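Side-chain contacts in putative alpha-N-acetylgalactosaminidase (Bacillus halodurans C-125, PDB 3CC1), which is a putative glycoside hydrolase that probably removes terminal alpha-linked N-acetylgalactosamine from glycans and glycoconjugates: residues 395-400 with 405-410; 124-129 with 135-140; 280-285 with 289-294. One frame throughout, in Å; residues are numbered along the deposited sequence.

Interaction 1 of 3, residues 395-400 with 405-410; sequences VQLFNV and FLQSLA
Leu397 meets two residues of the neighbouring strand at once, and more of its surface is covered here than that of any other residue in the pair. Its backbone N donates a hydrogen bond to Gln407 O at 2.7 Å, while Leu397 O accepts one from Leu406 N at 2.8 Å. Leu406 and Gln407 therefore both face one residue, which defines a classic beta bulge; beyond it Val395 and Leu409 pair by reciprocal backbone bonds. With CG anti to its carbonyl carbon (chi1 -59°), Leu397 lays CD1 beside Gln407 CG and Leu409 CB, each 4.2 Å away. A branched apolar chain suits this buried spot, since Leu429 of the adjacent strand 424-431 and Phe415 of strand 415-419 touch it too. Leu406, turned in toward the partner strand by the bulge, sets its CB 3.4 Å from Leu397 O and its CD1 3.8 Å from Asn399 N.

The face carrying Gln396, Phe398, Phe405 and Ser408 is aromatic at one end. Phe405 swings CG away from its own N (chi1 178°), which brings the ring over Gln407 N, 3.7 Å from the ring plane to that atom. From there the edge of the ring, at CD1, points into the face of Phe398 in a T-shaped stack with planes 67° apart. In the conformer described, Phe405 CE1 touches Gln396 CG at 3.7 Å; Gln396 OE1 is bonded to Arg433 N. Were Phe398 replaced by an alanine, the edge of Phe405 would probably lose its aromatic face, and that ring would be freer to turn. With Tyr369 and Lys428, Phe398 lines a pocket holding a polyether, probably from the crystallisation liquor. This is a bulged antiparallel hairpin whose 404-409 strand is outermost in its sheet within this chain, in the C-terminal beta sandwich of the alpha-galactosidase family.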
ATOM      1  N   VAL A 395       6.444  27.762 -24.787  1.00 22.49           N
ATOM      2  CA  VAL A 395       7.718  27.076 -24.967  1.00 21.99           C
ATOM      3  C   VAL A 395       7.676  26.205 -26.198  1.00 22.68           C
ATOM      4  O   VAL A 395       6.607  25.901 -26.730  1.00 23.65           O
ATOM      5  CB  VAL A 395       8.089  26.154 -23.731  1.00 21.71           C
ATOM      6  CG1 VAL A 395       8.178  26.950 -22.451  1.00 20.66           C
ATOM      7  CG2 VAL A 395       7.106  24.939 -23.591  1.00 20.45           C
ATOM      8  N   GLN A 396       8.879  25.867 -26.678  0.50 23.08           N
ATOM      9  CA  GLN A 396       9.140  24.831 -27.697  0.50 22.92           C
ATOM     10  C   GLN A 396       9.449  23.505 -26.975  0.50 22.46           C
ATOM     11  O   GLN A 396      10.179  23.501 -25.989  0.50 22.43           O
ATOM     12  CB  GLN A 396      10.342  25.256 -28.599  0.50 23.23           C
ATOM     13  CG  GLN A 396       9.983  26.068 -29.893  0.50 24.19           C
ATOM     14  CD  GLN A 396      11.069  27.014 -30.425  0.50 24.26           C
ATOM     15  OE1 GLN A 396      10.757  28.158 -30.798  0.50 29.42           O
ATOM     16  NE2 GLN A 396      12.313  26.551 -30.511  0.50 20.06           N
ATOM     17  N   LEU A 397       8.869  22.390 -27.427  1.00 22.00           N
ATOM     18  CA  LEU A 397       9.125  21.084 -26.797  1.00 21.67           C
ATOM     19  C   LEU A 397       9.942  20.211 -27.724  1.00 20.74           C
ATOM     20  O   LEU A 397       9.610  20.067 -28.903  1.00 20.82           O
ATOM     21  CB  LEU A 397       7.840  20.325 -26.438  1.00 21.31           C
ATOM     22  CG  LEU A 397       6.805  20.930 -25.491  1.00 24.01           C
ATOM     23  CD1 LEU A 397       5.672  19.938 -25.248  1.00 21.38           C
ATOM     24  CD2 LEU A 397       7.463  21.306 -24.172  1.00 23.06           C
ATOM     25  N   PHE A 398      11.002  19.625 -27.167  1.00 19.84           N
ATOM     26  CA  PHE A 398      11.890  18.702 -27.902  1.00 20.10           C
ATOM     27  C   PHE A 398      11.989  17.382 -27.186  1.00 20.20           C
ATOM     28  O   PHE A 398      11.942  17.328 -25.948  1.00 21.21           O
ATOM     29  CB  PHE A 398      13.309  19.254 -28.040  1.00 19.16           C
ATOM     30  CG  PHE A 398      13.392  20.541 -28.772  1.00 19.20           C
ATOM     31  CD1 PHE A 398      13.141  21.752 -28.124  1.00 20.25           C
ATOM     32  CD2 PHE A 398      13.719  20.565 -30.095  1.00 20.33           C
ATOM     33  CE1 PHE A 398      13.231  22.952 -28.794  1.00 19.83           C
ATOM     34  CE2 PHE A 398      13.798  21.791 -30.786  1.00 19.17           C
ATOM     35  CZ  PHE A 398      13.550  22.967 -30.126  1.00 20.17           C
ATOM     36  N   ASN A 399      12.090  16.334 -27.991  1.00 20.41           N
ATOM     37  CA  ASN A 399      12.380  14.971 -27.554  1.00 21.68           C
ATOM     38  C   ASN A 399      13.883  14.851 -27.392  1.00 21.84           C
ATOM     39  O   ASN A 399      14.623  14.922 -28.359  1.00 22.67           O
ATOM     40  CB  ASN A 399      11.871  13.982 -28.610  1.00 21.38           C
ATOM     41  CG  ASN A 399      12.168  12.511 -28.261  1.00 23.01           C
ATOM     42  OD1 ASN A 399      13.134  12.184 -27.608  1.00 21.44           O
ATOM     43  ND2 ASN A 399      11.333  11.622 -28.767  1.00 24.35           N
ATOM     44  N   VAL A 400      14.348  14.711 -26.164  1.00 22.50           N
ATOM     45  CA  VAL A 400      15.806  14.796 -25.900  1.00 22.83           C
ATOM     46  C   VAL A 400      16.550  13.614 -26.526  1.00 23.69           C
ATOM     47  O   VAL A 400      17.597  13.780 -27.127  1.00 23.09           O
ATOM     48  CB  VAL A 400      16.130  14.907 -24.394  1.00 23.10           C
ATOM     49  CG1 VAL A 400      17.677  14.820 -24.178  1.00 23.48           C
ATOM     50  CG2 VAL A 400      15.541  16.201 -23.805  1.00 20.42           C
ATOM     51  N   PHE A 405      12.188  18.161 -32.616  1.00 23.38           N
ATOM     52  CA  PHE A 405      11.111  19.075 -32.226  1.00 23.61           C
ATOM     53  C   PHE A 405       9.805  18.324 -32.206  1.00 23.27           C
ATOM     54  O   PHE A 405       9.513  17.570 -33.111  1.00 23.03           O
ATOM     55  CB  PHE A 405      11.022  20.238 -33.221  1.00 22.94           C
ATOM     56  CG  PHE A 405       9.913  21.217 -32.947  1.00 22.67           C
ATOM     57  CD1 PHE A 405       9.976  22.072 -31.863  1.00 21.29           C
ATOM     58  CD2 PHE A 405       8.833  21.315 -33.820  1.00 22.40           C
ATOM     59  CE1 PHE A 405       8.968  22.995 -31.629  1.00 21.09           C
ATOM     60  CE2 PHE A 405       7.816  22.230 -33.588  1.00 22.82           C
ATOM     61  CZ  PHE A 405       7.892  23.066 -32.468  1.00 21.40           C
ATOM     62  N   LEU A 406       9.018  18.589 -31.185  1.00 23.29           N
ATOM     63  CA  LEU A 406       7.675  18.033 -31.065  1.00 23.71           C
ATOM     64  C   LEU A 406       6.638  19.081 -31.431  1.00 23.85           C
ATOM     65  O   LEU A 406       5.960  18.962 -32.447  1.00 23.81           O
ATOM     66  CB  LEU A 406       7.439  17.561 -29.623  1.00 24.45           C
ATOM     67  CG  LEU A 406       8.305  16.377 -29.192  1.00 24.87           C
ATOM     68  CD1 LEU A 406       8.322  16.196 -27.696  1.00 24.03           C
ATOM     69  CD2 LEU A 406       7.825  15.132 -29.857  1.00 27.07           C
ATOM     70  N   GLN A 407       6.523  20.107 -30.593  1.00 23.57           N
ATOM     71  CA  GLN A 407       5.541  21.187 -30.791  1.00 23.70           C
ATOM     72  C   GLN A 407       5.774  22.316 -29.835  1.00 23.81           C
ATOM     73  O   GLN A 407       6.580  22.218 -28.910  1.00 22.69           O
ATOM     74  CB  GLN A 407       4.141  20.697 -30.484  1.00 24.05           C
ATOM     75  CG  GLN A 407       4.003  20.274 -29.034  1.00 23.41           C
ATOM     76  CD  GLN A 407       2.576  19.859 -28.645  1.00 25.36           C
ATOM     77  OE1 GLN A 407       2.193  18.714 -28.841  1.00 26.85           O
ATOM     78  NE2 GLN A 407       1.819  20.777 -28.049  1.00 23.28           N
ATOM     79  N   SER A 408       5.013  23.388 -30.024  1.00 23.60           N
ATOM     80  CA  SER A 408       5.039  24.471 -29.068  1.00 23.73           C
ATOM     81  C   SER A 408       3.928  24.195 -28.060  1.00 23.44           C
ATOM     82  O   SER A 408       3.055  23.350 -28.312  1.00 24.74           O
ATOM     83  CB  SER A 408       4.875  25.806 -29.787  1.00 24.84           C
ATOM     84  OG  SER A 408       3.517  25.996 -30.099  1.00 27.37           O
ATOM     85  N   LEU A 409       4.009  24.804 -26.883  1.00 21.80           N
ATOM     86  CA  LEU A 409       3.012  24.596 -25.857  1.00 21.64           C
ATOM     87  C   LEU A 409       2.845  25.898 -25.115  1.00 21.17           C
ATOM     88  O   LEU A 409       3.829  26.458 -24.636  1.00 21.20           O
ATOM     89  CB  LEU A 409       3.455  23.474 -24.894  1.00 21.81           C
ATOM     90  CG  LEU A 409       2.431  23.121 -23.813  1.00 22.17           C
ATOM     91  CD1 LEU A 409       1.196  22.416 -24.451  1.00 20.51           C
ATOM     92  CD2 LEU A 409       3.119  22.250 -22.692  1.00 20.86           C
ATOM     93  N   ALA A 410       1.599  26.369 -25.046  1.00 20.14           N
ATOM     94  CA  ALA A 410       1.221  27.624 -24.412  1.00 21.12           C
ATOM     95  C   ALA A 410       0.736  27.345 -22.994  1.00 21.16           C
ATOM     96  O   ALA A 410       0.299  26.228 -22.686  1.00 20.96           O
ATOM     97  CB  ALA A 410       0.091  28.320 -25.232  1.00 19.67           C
TER

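Interaction 2 of 3, residues 124-129 with 135-140; sequences YENSPV and TAREIA
Arg137 stretches across Asn126 to reach the end of helix 120-125. Its CB lies 3.2 Å from Asn126 OD1 and its CG 3.1 Å from the same oxygen; CD continues alongside the amide of Asn126. Extended from CG to NE (chi3 179°), the chain carries the guanidinium past the asparagine. There Arg137 NE passes 3.7 Å from Asn126 CB and donates to Val123 O. At the tip, Arg137 NH2 donates to Tyr124 O at 2.7 Å; the bond is bent (137° at the hydrogen), and the oxygen sits near the guanidinium edge but tilted from its plane. An arginine suits the place because it has several N-H groups on a long arm, and consecutive carbonyls in the last turn of a helix are in need of donors.

Asn126 itself ends that helix in a Schellman motif, with a positive phi of 54° that asparagine tolerates better than most residues. Its OD1 is gripped twice, by Thr135 OG1 at 2.6 Å and by Arg137 N at 3.3 Å, the latter donor lying nearly in line with the C=O bond. One amide oxygen thereby ties together the threonine hydroxyl and a backbone N-H in the first turn of the short, weakly bonded helix 136-139. Ala136 N, next to it, gives its hydrogen to Ser127 O at 2.8 Å, and the small methyl of Ala136 fits against the Ser127 backbone. Deeper in, Val129 CG2 and Ile139 CD1 meet tip to tip, and Tyr165 of helix 162-175 touches both residues.

The chemistry is thus mainly polar: the Arg137 guanidinium meets carbonyls ending helix 120-125, while Asn126 OD1 and Ser127 O take N-H groups starting the next turn. The guanidinium is probably favoured by the partial negative charge at that helix end.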
ATOM      1  N   TYR A 124      40.817 -13.950  13.780  0.50 24.43           N
ATOM      2  CA  TYR A 124      41.375 -15.293  14.020  0.50 24.70           C
ATOM      3  C   TYR A 124      42.867 -15.228  14.271  0.50 25.12           C
ATOM      4  O   TYR A 124      43.366 -15.805  15.218  0.50 24.59           O
ATOM      5  CB  TYR A 124      41.129 -16.196  12.811  0.50 24.88           C
ATOM      6  CG  TYR A 124      41.906 -17.508  12.791  0.50 25.75           C
ATOM      7  CD1 TYR A 124      41.688 -18.500  13.738  0.50 26.05           C
ATOM      8  CD2 TYR A 124      42.820 -17.772  11.777  0.50 25.92           C
ATOM      9  CE1 TYR A 124      42.391 -19.701  13.684  0.50 27.25           C
ATOM     10  CE2 TYR A 124      43.521 -18.946  11.724  0.50 25.15           C
ATOM     11  CZ  TYR A 124      43.301 -19.908  12.667  0.50 27.36           C
ATOM     12  OH  TYR A 124      44.024 -21.079  12.576  0.50 29.37           O
ATOM     13  N   GLU A 125      43.563 -14.497  13.416  1.00 25.33           N
ATOM     14  CA  GLU A 125      45.022 -14.480  13.432  1.00 25.38           C
ATOM     15  C   GLU A 125      45.504 -13.499  14.485  1.00 25.22           C
ATOM     16  O   GLU A 125      46.673 -13.439  14.798  1.00 27.09           O
ATOM     17  CB  GLU A 125      45.583 -14.069  12.069  1.00 24.89           C
ATOM     18  CG  GLU A 125      45.420 -15.130  10.949  1.00 28.16           C
ATOM     19  CD  GLU A 125      46.045 -14.713   9.591  1.00 32.13           C
ATOM     20  OE1 GLU A 125      46.900 -13.803   9.591  1.00 34.85           O
ATOM     21  OE2 GLU A 125      45.675 -15.262   8.511  1.00 35.08           O
ATOM     22  N   ASN A 126      44.583 -12.726  15.024  1.00 25.05           N
ATOM     23  CA  ASN A 126      44.886 -11.645  15.940  1.00 24.78           C
ATOM     24  C   ASN A 126      45.907 -10.669  15.370  1.00 24.41           C
ATOM     25  O   ASN A 126      46.856 -10.265  16.034  1.00 23.74           O
ATOM     26  CB  ASN A 126      45.358 -12.174  17.291  1.00 25.43           C
ATOM     27  CG  ASN A 126      45.223 -11.127  18.391  1.00 26.31           C
ATOM     28  OD1 ASN A 126      44.351 -10.268  18.349  1.00 28.10           O
ATOM     29  ND2 ASN A 126      46.095 -11.199  19.371  1.00 29.00           N
ATOM     30  N   SER A 127      45.663 -10.258  14.134  1.00 24.15           N
ATOM     31  CA  SER A 127      46.571  -9.374  13.413  1.00 24.00           C
ATOM     32  C   SER A 127      46.775  -8.054  14.156  1.00 24.15           C
ATOM     33  O   SER A 127      45.815  -7.445  14.620  1.00 23.04           O
ATOM     34  CB  SER A 127      46.018  -9.089  12.022  1.00 24.52           C
ATOM     35  OG  SER A 127      45.766 -10.300  11.349  1.00 24.56           O
ATOM     36  N   PRO A 128      48.041  -7.599  14.261  1.00 24.34           N
ATOM     37  CA  PRO A 128      48.307  -6.246  14.783  1.00 24.25           C
ATOM     38  C   PRO A 128      47.705  -5.138  13.921  1.00 24.01           C
ATOM     39  O   PRO A 128      47.665  -5.215  12.693  1.00 23.80           O
ATOM     40  CB  PRO A 128      49.845  -6.161  14.785  1.00 24.55           C
ATOM     41  CG  PRO A 128      50.269  -7.122  13.716  1.00 25.31           C
ATOM     42  CD  PRO A 128      49.275  -8.276  13.824  1.00 23.79           C
ATOM     43  N   VAL A 129      47.211  -4.122  14.600  1.00 23.90           N
ATOM     44  CA  VAL A 129      46.711  -2.938  13.950  1.00 23.52           C
ATOM     45  C   VAL A 129      47.856  -1.949  13.751  1.00 24.68           C
ATOM     46  O   VAL A 129      48.512  -1.498  14.686  1.00 24.60           O
ATOM     47  CB  VAL A 129      45.515  -2.308  14.725  1.00 23.39           C
ATOM     48  CG1 VAL A 129      45.089  -0.985  14.063  1.00 21.42           C
ATOM     49  CG2 VAL A 129      44.337  -3.307  14.827  1.00 21.15           C
ATOM     50  N   THR A 135      45.475  -5.131  18.695  1.00 24.84           N
ATOM     51  CA  THR A 135      45.274  -6.162  17.703  1.00 24.68           C
ATOM     52  C   THR A 135      43.819  -6.273  17.277  1.00 24.34           C
ATOM     53  O   THR A 135      42.928  -5.707  17.896  1.00 23.45           O
ATOM     54  CB  THR A 135      45.621  -7.526  18.256  1.00 25.33           C
ATOM     55  OG1 THR A 135      44.716  -7.841  19.337  1.00 26.41           O
ATOM     56  CG2 THR A 135      47.058  -7.574  18.749  1.00 26.85           C
ATOM     57  N   ALA A 136      43.597  -7.072  16.238  1.00 23.21           N
ATOM     58  CA  ALA A 136      42.282  -7.231  15.662  1.00 23.64           C
ATOM     59  C   ALA A 136      41.271  -7.668  16.698  1.00 23.14           C
ATOM     60  O   ALA A 136      40.141  -7.189  16.712  1.00 23.36           O
ATOM     61  CB  ALA A 136      42.297  -8.228  14.470  1.00 22.32           C
ATOM     62  N   ARG A 137      41.662  -8.577  17.569  1.00 24.03           N
ATOM     63  CA  ARG A 137      40.733  -9.080  18.574  1.00 25.23           C
ATOM     64  C   ARG A 137      40.330  -8.009  19.552  1.00 25.78           C
ATOM     65  O   ARG A 137      39.262  -8.089  20.158  1.00 27.45           O
ATOM     66  CB  ARG A 137      41.312 -10.260  19.336  1.00 25.43           C
ATOM     67  CG  ARG A 137      41.489 -11.463  18.453  1.00 28.89           C
ATOM     68  CD  ARG A 137      42.037 -12.657  19.220  1.00 32.27           C
ATOM     69  NE  ARG A 137      42.166 -13.777  18.301  1.00 35.71           N
ATOM     70  CZ  ARG A 137      42.464 -15.008  18.673  1.00 39.72           C
ATOM     71  NH1 ARG A 137      42.663 -15.273  19.956  1.00 40.86           N
ATOM     72  NH2 ARG A 137      42.546 -15.973  17.771  1.00 40.54           N
ATOM     73  N   GLU A 138      41.177  -7.007  19.711  1.00 24.90           N
ATOM     74  CA  GLU A 138      40.928  -5.963  20.699  1.00 24.92           C
ATOM     75  C   GLU A 138      40.043  -4.847  20.177  1.00 24.44           C
ATOM     76  O   GLU A 138      39.601  -4.007  20.946  1.00 24.18           O
ATOM     77  CB  GLU A 138      42.244  -5.385  21.198  1.00 24.56           C
ATOM     78  CG  GLU A 138      43.043  -6.414  21.945  1.00 25.15           C
ATOM     79  CD  GLU A 138      44.431  -5.923  22.383  1.00 27.55           C
ATOM     80  OE1 GLU A 138      45.206  -5.392  21.571  1.00 27.38           O
ATOM     81  OE2 GLU A 138      44.743  -6.096  23.569  1.00 32.40           O
ATOM     82  N   ILE A 139      39.802  -4.849  18.871  1.00 24.29           N
ATOM     83  CA  ILE A 139      39.013  -3.806  18.241  1.00 24.15           C
ATOM     84  C   ILE A 139      37.766  -4.341  17.543  1.00 24.71           C
ATOM     85  O   ILE A 139      36.899  -3.557  17.220  1.00 26.57           O
ATOM     86  CB  ILE A 139      39.843  -2.892  17.280  1.00 23.95           C
ATOM     87  CG1 ILE A 139      40.297  -3.642  16.013  1.00 24.66           C
ATOM     88  CG2 ILE A 139      41.026  -2.266  18.026  1.00 23.36           C
ATOM     89  CD1 ILE A 139      40.647  -2.680  14.757  1.00 25.17           C
ATOM     90  N   ALA A 140      37.663  -5.652  17.324  1.00 24.85           N
ATOM     91  CA  ALA A 140      36.533  -6.229  16.601  1.00 26.08           C
ATOM     92  C   ALA A 140      35.305  -6.304  17.487  1.00 27.11           C
ATOM     93  O   ALA A 140      35.365  -6.406  18.714  1.00 29.20           O
ATOM     94  CB  ALA A 140      36.856  -7.636  16.016  1.00 24.63           C
TER

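Interaction 3 of 3, residues 280-285 with 289-294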
ATOM      1  N   ILE A 280      25.729  -8.785 -19.839  1.00 20.89           N
ATOM      2  CA  ILE A 280      25.787  -8.935 -18.394  1.00 20.77           C
ATOM      3  C   ILE A 280      25.640 -10.400 -18.043  1.00 20.78           C
ATOM      4  O   ILE A 280      25.316 -11.212 -18.902  1.00 19.52           O
ATOM      5  CB  ILE A 280      24.676  -8.074 -17.671  1.00 21.64           C
ATOM      6  CG1 ILE A 280      23.273  -8.437 -18.156  1.00 19.93           C
ATOM      7  CG2 ILE A 280      24.933  -6.584 -17.856  1.00 18.63           C
ATOM      8  CD1 ILE A 280      22.127  -7.566 -17.565  1.00 17.59           C
ATOM      9  N   GLY A 281      25.897 -10.733 -16.779  1.00 20.75           N
ATOM     10  CA  GLY A 281      25.677 -12.063 -16.257  1.00 21.34           C
ATOM     11  C   GLY A 281      26.690 -13.094 -16.706  1.00 22.02           C
ATOM     12  O   GLY A 281      26.408 -14.288 -16.686  1.00 22.28           O
ATOM     13  N   ILE A 282      27.877 -12.636 -17.113  1.00 21.88           N
ATOM     14  CA  ILE A 282      28.902 -13.530 -17.684  1.00 21.65           C
ATOM     15  C   ILE A 282      29.393 -14.507 -16.614  1.00 22.26           C
ATOM     16  O   ILE A 282      29.433 -15.711 -16.841  1.00 21.11           O
ATOM     17  CB  ILE A 282      30.045 -12.745 -18.359  1.00 21.75           C
ATOM     18  CG1 ILE A 282      29.470 -11.883 -19.484  1.00 21.67           C
ATOM     19  CG2 ILE A 282      31.126 -13.678 -18.948  1.00 20.41           C
ATOM     20  CD1 ILE A 282      30.446 -10.928 -20.108  1.00 18.04           C
ATOM     21  N   ARG A 283      29.728 -13.985 -15.434  1.00 22.12           N
ATOM     22  CA  ARG A 283      30.012 -14.810 -14.271  1.00 22.70           C
ATOM     23  C   ARG A 283      29.294 -14.128 -13.125  1.00 23.54           C
ATOM     24  O   ARG A 283      29.786 -13.184 -12.571  1.00 24.38           O
ATOM     25  CB  ARG A 283      31.516 -14.931 -13.996  1.00 22.52           C
ATOM     26  CG  ARG A 283      32.317 -15.599 -15.141  1.00 22.12           C
ATOM     27  CD  ARG A 283      33.759 -15.924 -14.775  1.00 21.95           C
ATOM     28  NE  ARG A 283      34.489 -14.768 -14.232  1.00 19.61           N
ATOM     29  CZ  ARG A 283      35.148 -13.867 -14.945  1.00 19.52           C
ATOM     30  NH1 ARG A 283      35.170 -13.949 -16.259  1.00 20.41           N
ATOM     31  NH2 ARG A 283      35.804 -12.881 -14.332  1.00 20.80           N
ATOM     32  N   SER A 284      28.078 -14.583 -12.851  1.00 24.49           N
ATOM     33  CA  SER A 284      27.095 -13.875 -12.012  1.00 24.26           C
ATOM     34  C   SER A 284      26.053 -14.861 -11.474  1.00 24.02           C
ATOM     35  O   SER A 284      25.454 -15.657 -12.224  1.00 23.46           O
ATOM     36  CB  SER A 284      26.383 -12.799 -12.817  1.00 24.04           C
ATOM     37  OG  SER A 284      25.556 -12.008 -11.996  1.00 23.27           O
ATOM     38  N   VAL A 285      25.793 -14.771 -10.184  1.00 23.40           N
ATOM     39  CA  VAL A 285      24.868 -15.695  -9.534  1.00 23.31           C
ATOM     40  C   VAL A 285      23.694 -15.006  -8.774  1.00 23.34           C
ATOM     41  O   VAL A 285      22.879 -15.693  -8.163  1.00 22.20           O
ATOM     42  CB  VAL A 285      25.617 -16.663  -8.569  1.00 22.64           C
ATOM     43  CG1 VAL A 285      26.566 -17.578  -9.382  1.00 21.29           C
ATOM     44  CG2 VAL A 285      26.389 -15.896  -7.480  1.00 23.10           C
ATOM     45  N   GLY A 289      19.032 -14.109 -14.468  1.00 26.76           N
ATOM     46  CA  GLY A 289      19.323 -14.932 -15.623  1.00 26.55           C
ATOM     47  C   GLY A 289      20.774 -15.317 -15.641  1.00 25.80           C
ATOM     48  O   GLY A 289      21.481 -15.119 -14.658  1.00 26.22           O
ATOM     49  N   GLY A 290      21.208 -15.902 -16.754  1.00 25.78           N
ATOM     50  CA  GLY A 290      22.603 -16.247 -16.934  1.00 25.06           C
ATOM     51  C   GLY A 290      23.307 -15.295 -17.896  1.00 24.42           C
ATOM     52  O   GLY A 290      22.966 -14.124 -18.017  1.00 24.05           O
ATOM     53  N   ASP A 291      24.322 -15.818 -18.559  1.00 23.50           N
ATOM     54  CA  ASP A 291      25.077 -15.041 -19.520  1.00 23.51           C
ATOM     55  C   ASP A 291      24.129 -14.542 -20.600  1.00 23.62           C
ATOM     56  O   ASP A 291      23.499 -15.327 -21.304  1.00 23.63           O
ATOM     57  CB  ASP A 291      26.194 -15.905 -20.087  1.00 23.79           C
ATOM     58  CG  ASP A 291      27.174 -15.118 -20.947  1.00 23.79           C
ATOM     59  OD1 ASP A 291      26.814 -14.079 -21.491  1.00 23.64           O
ATOM     60  OD2 ASP A 291      28.331 -15.554 -21.085  1.00 28.50           O
ATOM     61  N   ARG A 292      24.000 -13.227 -20.723  1.00 23.26           N
ATOM     62  CA  ARG A 292      22.895 -12.648 -21.473  1.00 23.30           C
ATOM     63  C   ARG A 292      23.112 -11.224 -21.911  1.00 23.52           C
ATOM     64  O   ARG A 292      23.979 -10.515 -21.396  1.00 22.86           O
ATOM     65  CB  ARG A 292      21.622 -12.695 -20.634  1.00 23.42           C
ATOM     66  CG  ARG A 292      21.546 -11.677 -19.494  1.00 24.59           C
ATOM     67  CD  ARG A 292      20.411 -11.989 -18.526  1.00 22.05           C
ATOM     68  NE  ARG A 292      20.367 -11.070 -17.375  1.00 23.04           N
ATOM     69  CZ  ARG A 292      21.080 -11.215 -16.264  1.00 22.45           C
ATOM     70  NH1 ARG A 292      21.908 -12.227 -16.147  1.00 22.84           N
ATOM     71  NH2 ARG A 292      20.967 -10.353 -15.261  1.00 24.52           N
ATOM     72  N   TRP A 293      22.301 -10.843 -22.893  1.00 23.55           N
ATOM     73  CA  TRP A 293      21.986  -9.463 -23.167  1.00 23.31           C
ATOM     74  C   TRP A 293      20.914  -9.027 -22.170  1.00 22.59           C
ATOM     75  O   TRP A 293      20.074  -9.823 -21.754  1.00 22.01           O
ATOM     76  CB  TRP A 293      21.438  -9.285 -24.576  1.00 23.90           C
ATOM     77  CG  TRP A 293      21.622  -7.935 -25.066  1.00 26.70           C
ATOM     78  CD1 TRP A 293      20.662  -6.939 -25.224  1.00 29.83           C
ATOM     79  CD2 TRP A 293      22.854  -7.376 -25.496  1.00 28.60           C
ATOM     80  NE1 TRP A 293      21.255  -5.799 -25.741  1.00 28.69           N
ATOM     81  CE2 TRP A 293      22.599  -6.044 -25.906  1.00 30.56           C
ATOM     82  CE3 TRP A 293      24.146  -7.867 -25.577  1.00 29.15           C
ATOM     83  CZ2 TRP A 293      23.612  -5.213 -26.383  1.00 31.24           C
ATOM     84  CZ3 TRP A 293      25.145  -7.038 -26.070  1.00 31.06           C
ATOM     85  CH2 TRP A 293      24.883  -5.738 -26.443  1.00 29.34           C
ATOM     86  N   THR A 294      20.965  -7.760 -21.786  1.00 21.84           N
ATOM     87  CA  THR A 294      19.988  -7.216 -20.856  1.00 21.67           C
ATOM     88  C   THR A 294      18.572  -7.618 -21.196  1.00 21.60           C
ATOM     89  O   THR A 294      18.182  -7.626 -22.330  1.00 21.56           O
ATOM     90  CB  THR A 294      20.078  -5.682 -20.728  1.00 21.82           C
ATOM     91  OG1 THR A 294      19.117  -5.250 -19.761  1.00 23.62           O
ATOM     92  CG2 THR A 294      19.826  -4.984 -22.038  1.00 20.91           C
TER
HETATM   93  O   HOH W   1      29.309 -17.056 -19.318  1.00 34.11           O
HETATM   94  O   HOH W   2      23.019 -12.165 -13.438  1.00 21.81           O
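Ile280 and Arg292 join their backbones through a reciprocal pair of hydrogen bonds. Ile280 N donates to Arg292 O at 2.9 Å, Arg292 N returns the bond to Ile280 O at 3.0 Å, and each donor lies close to the line of the carbonyl it meets. This is an antiparallel hydrogen-bonded pair, and the two side chains share one face of the strands. Ile280 CD1 lies over one face of the Arg292 guanidinium, 3.8 Å from Arg292 NH2, while Gly289 N lies over the opposite face. Isoleucine suits this place because it covers the flat cation without competing for its N-H groups.

Those N-H groups are well supplied. Arg292 NH1 gives one bond to Gly290 O at 2.9 Å, close to the guanidinium plane, and another to a water 2.9 Å from NH1 that also bonds Ser284 OG. Arg292 NH2 makes a salt bridge with Asp245, and NE too is bonded outside the two segments. Held by so many partners, the group has little scope to rotate, and its charge is probably well balanced by Asp245.

Gly281 CA comes within 3.8 Å of Arg292 NH1. A side chain there would run into that nitrogen and Gly290 O, and the positive phi of 74° also favours glycine. Gly281 O receives a CA-H contact from Asp291, 3.2 Å from oxygen to CA. On Asp291, OD1 accepts from His279, whereas OD2 takes a rather short bond from a second water, which also donates to Ile282 O at 2.8 Å.

The pair forms a short two-stranded hairpin. Backbone bonds from Gly281 and Arg283 to Asp20 and Cys21, just after strand 14-17, place its loop at the C-terminal end of that strand, the side where TIM barrels carry their active sites.

How the interactions relate
The three contacts lie in series along the chain and share no elements. Interaction 1 belongs to the C-terminal beta sandwich, whereas interaction 3 sits in the barrel region, with about 39 Å between their centres; interaction 2 lies across the chain's centre from interaction 1. All are partly buried, but interaction 3 is nearest the middle of the chain. Two peripheral contacts differ in chemistry: the hairpin at 395-410 buries Leu397 and Leu409 on one face and carries its aromatic pair on the other, more exposed face, while the helix junction at 124-140 depends on amide, hydroxyl and guanidinium groups. Interaction 3 combines strand pairing with a charged side chain and waters. Interactions 2 and 3 have residues near the second subunit.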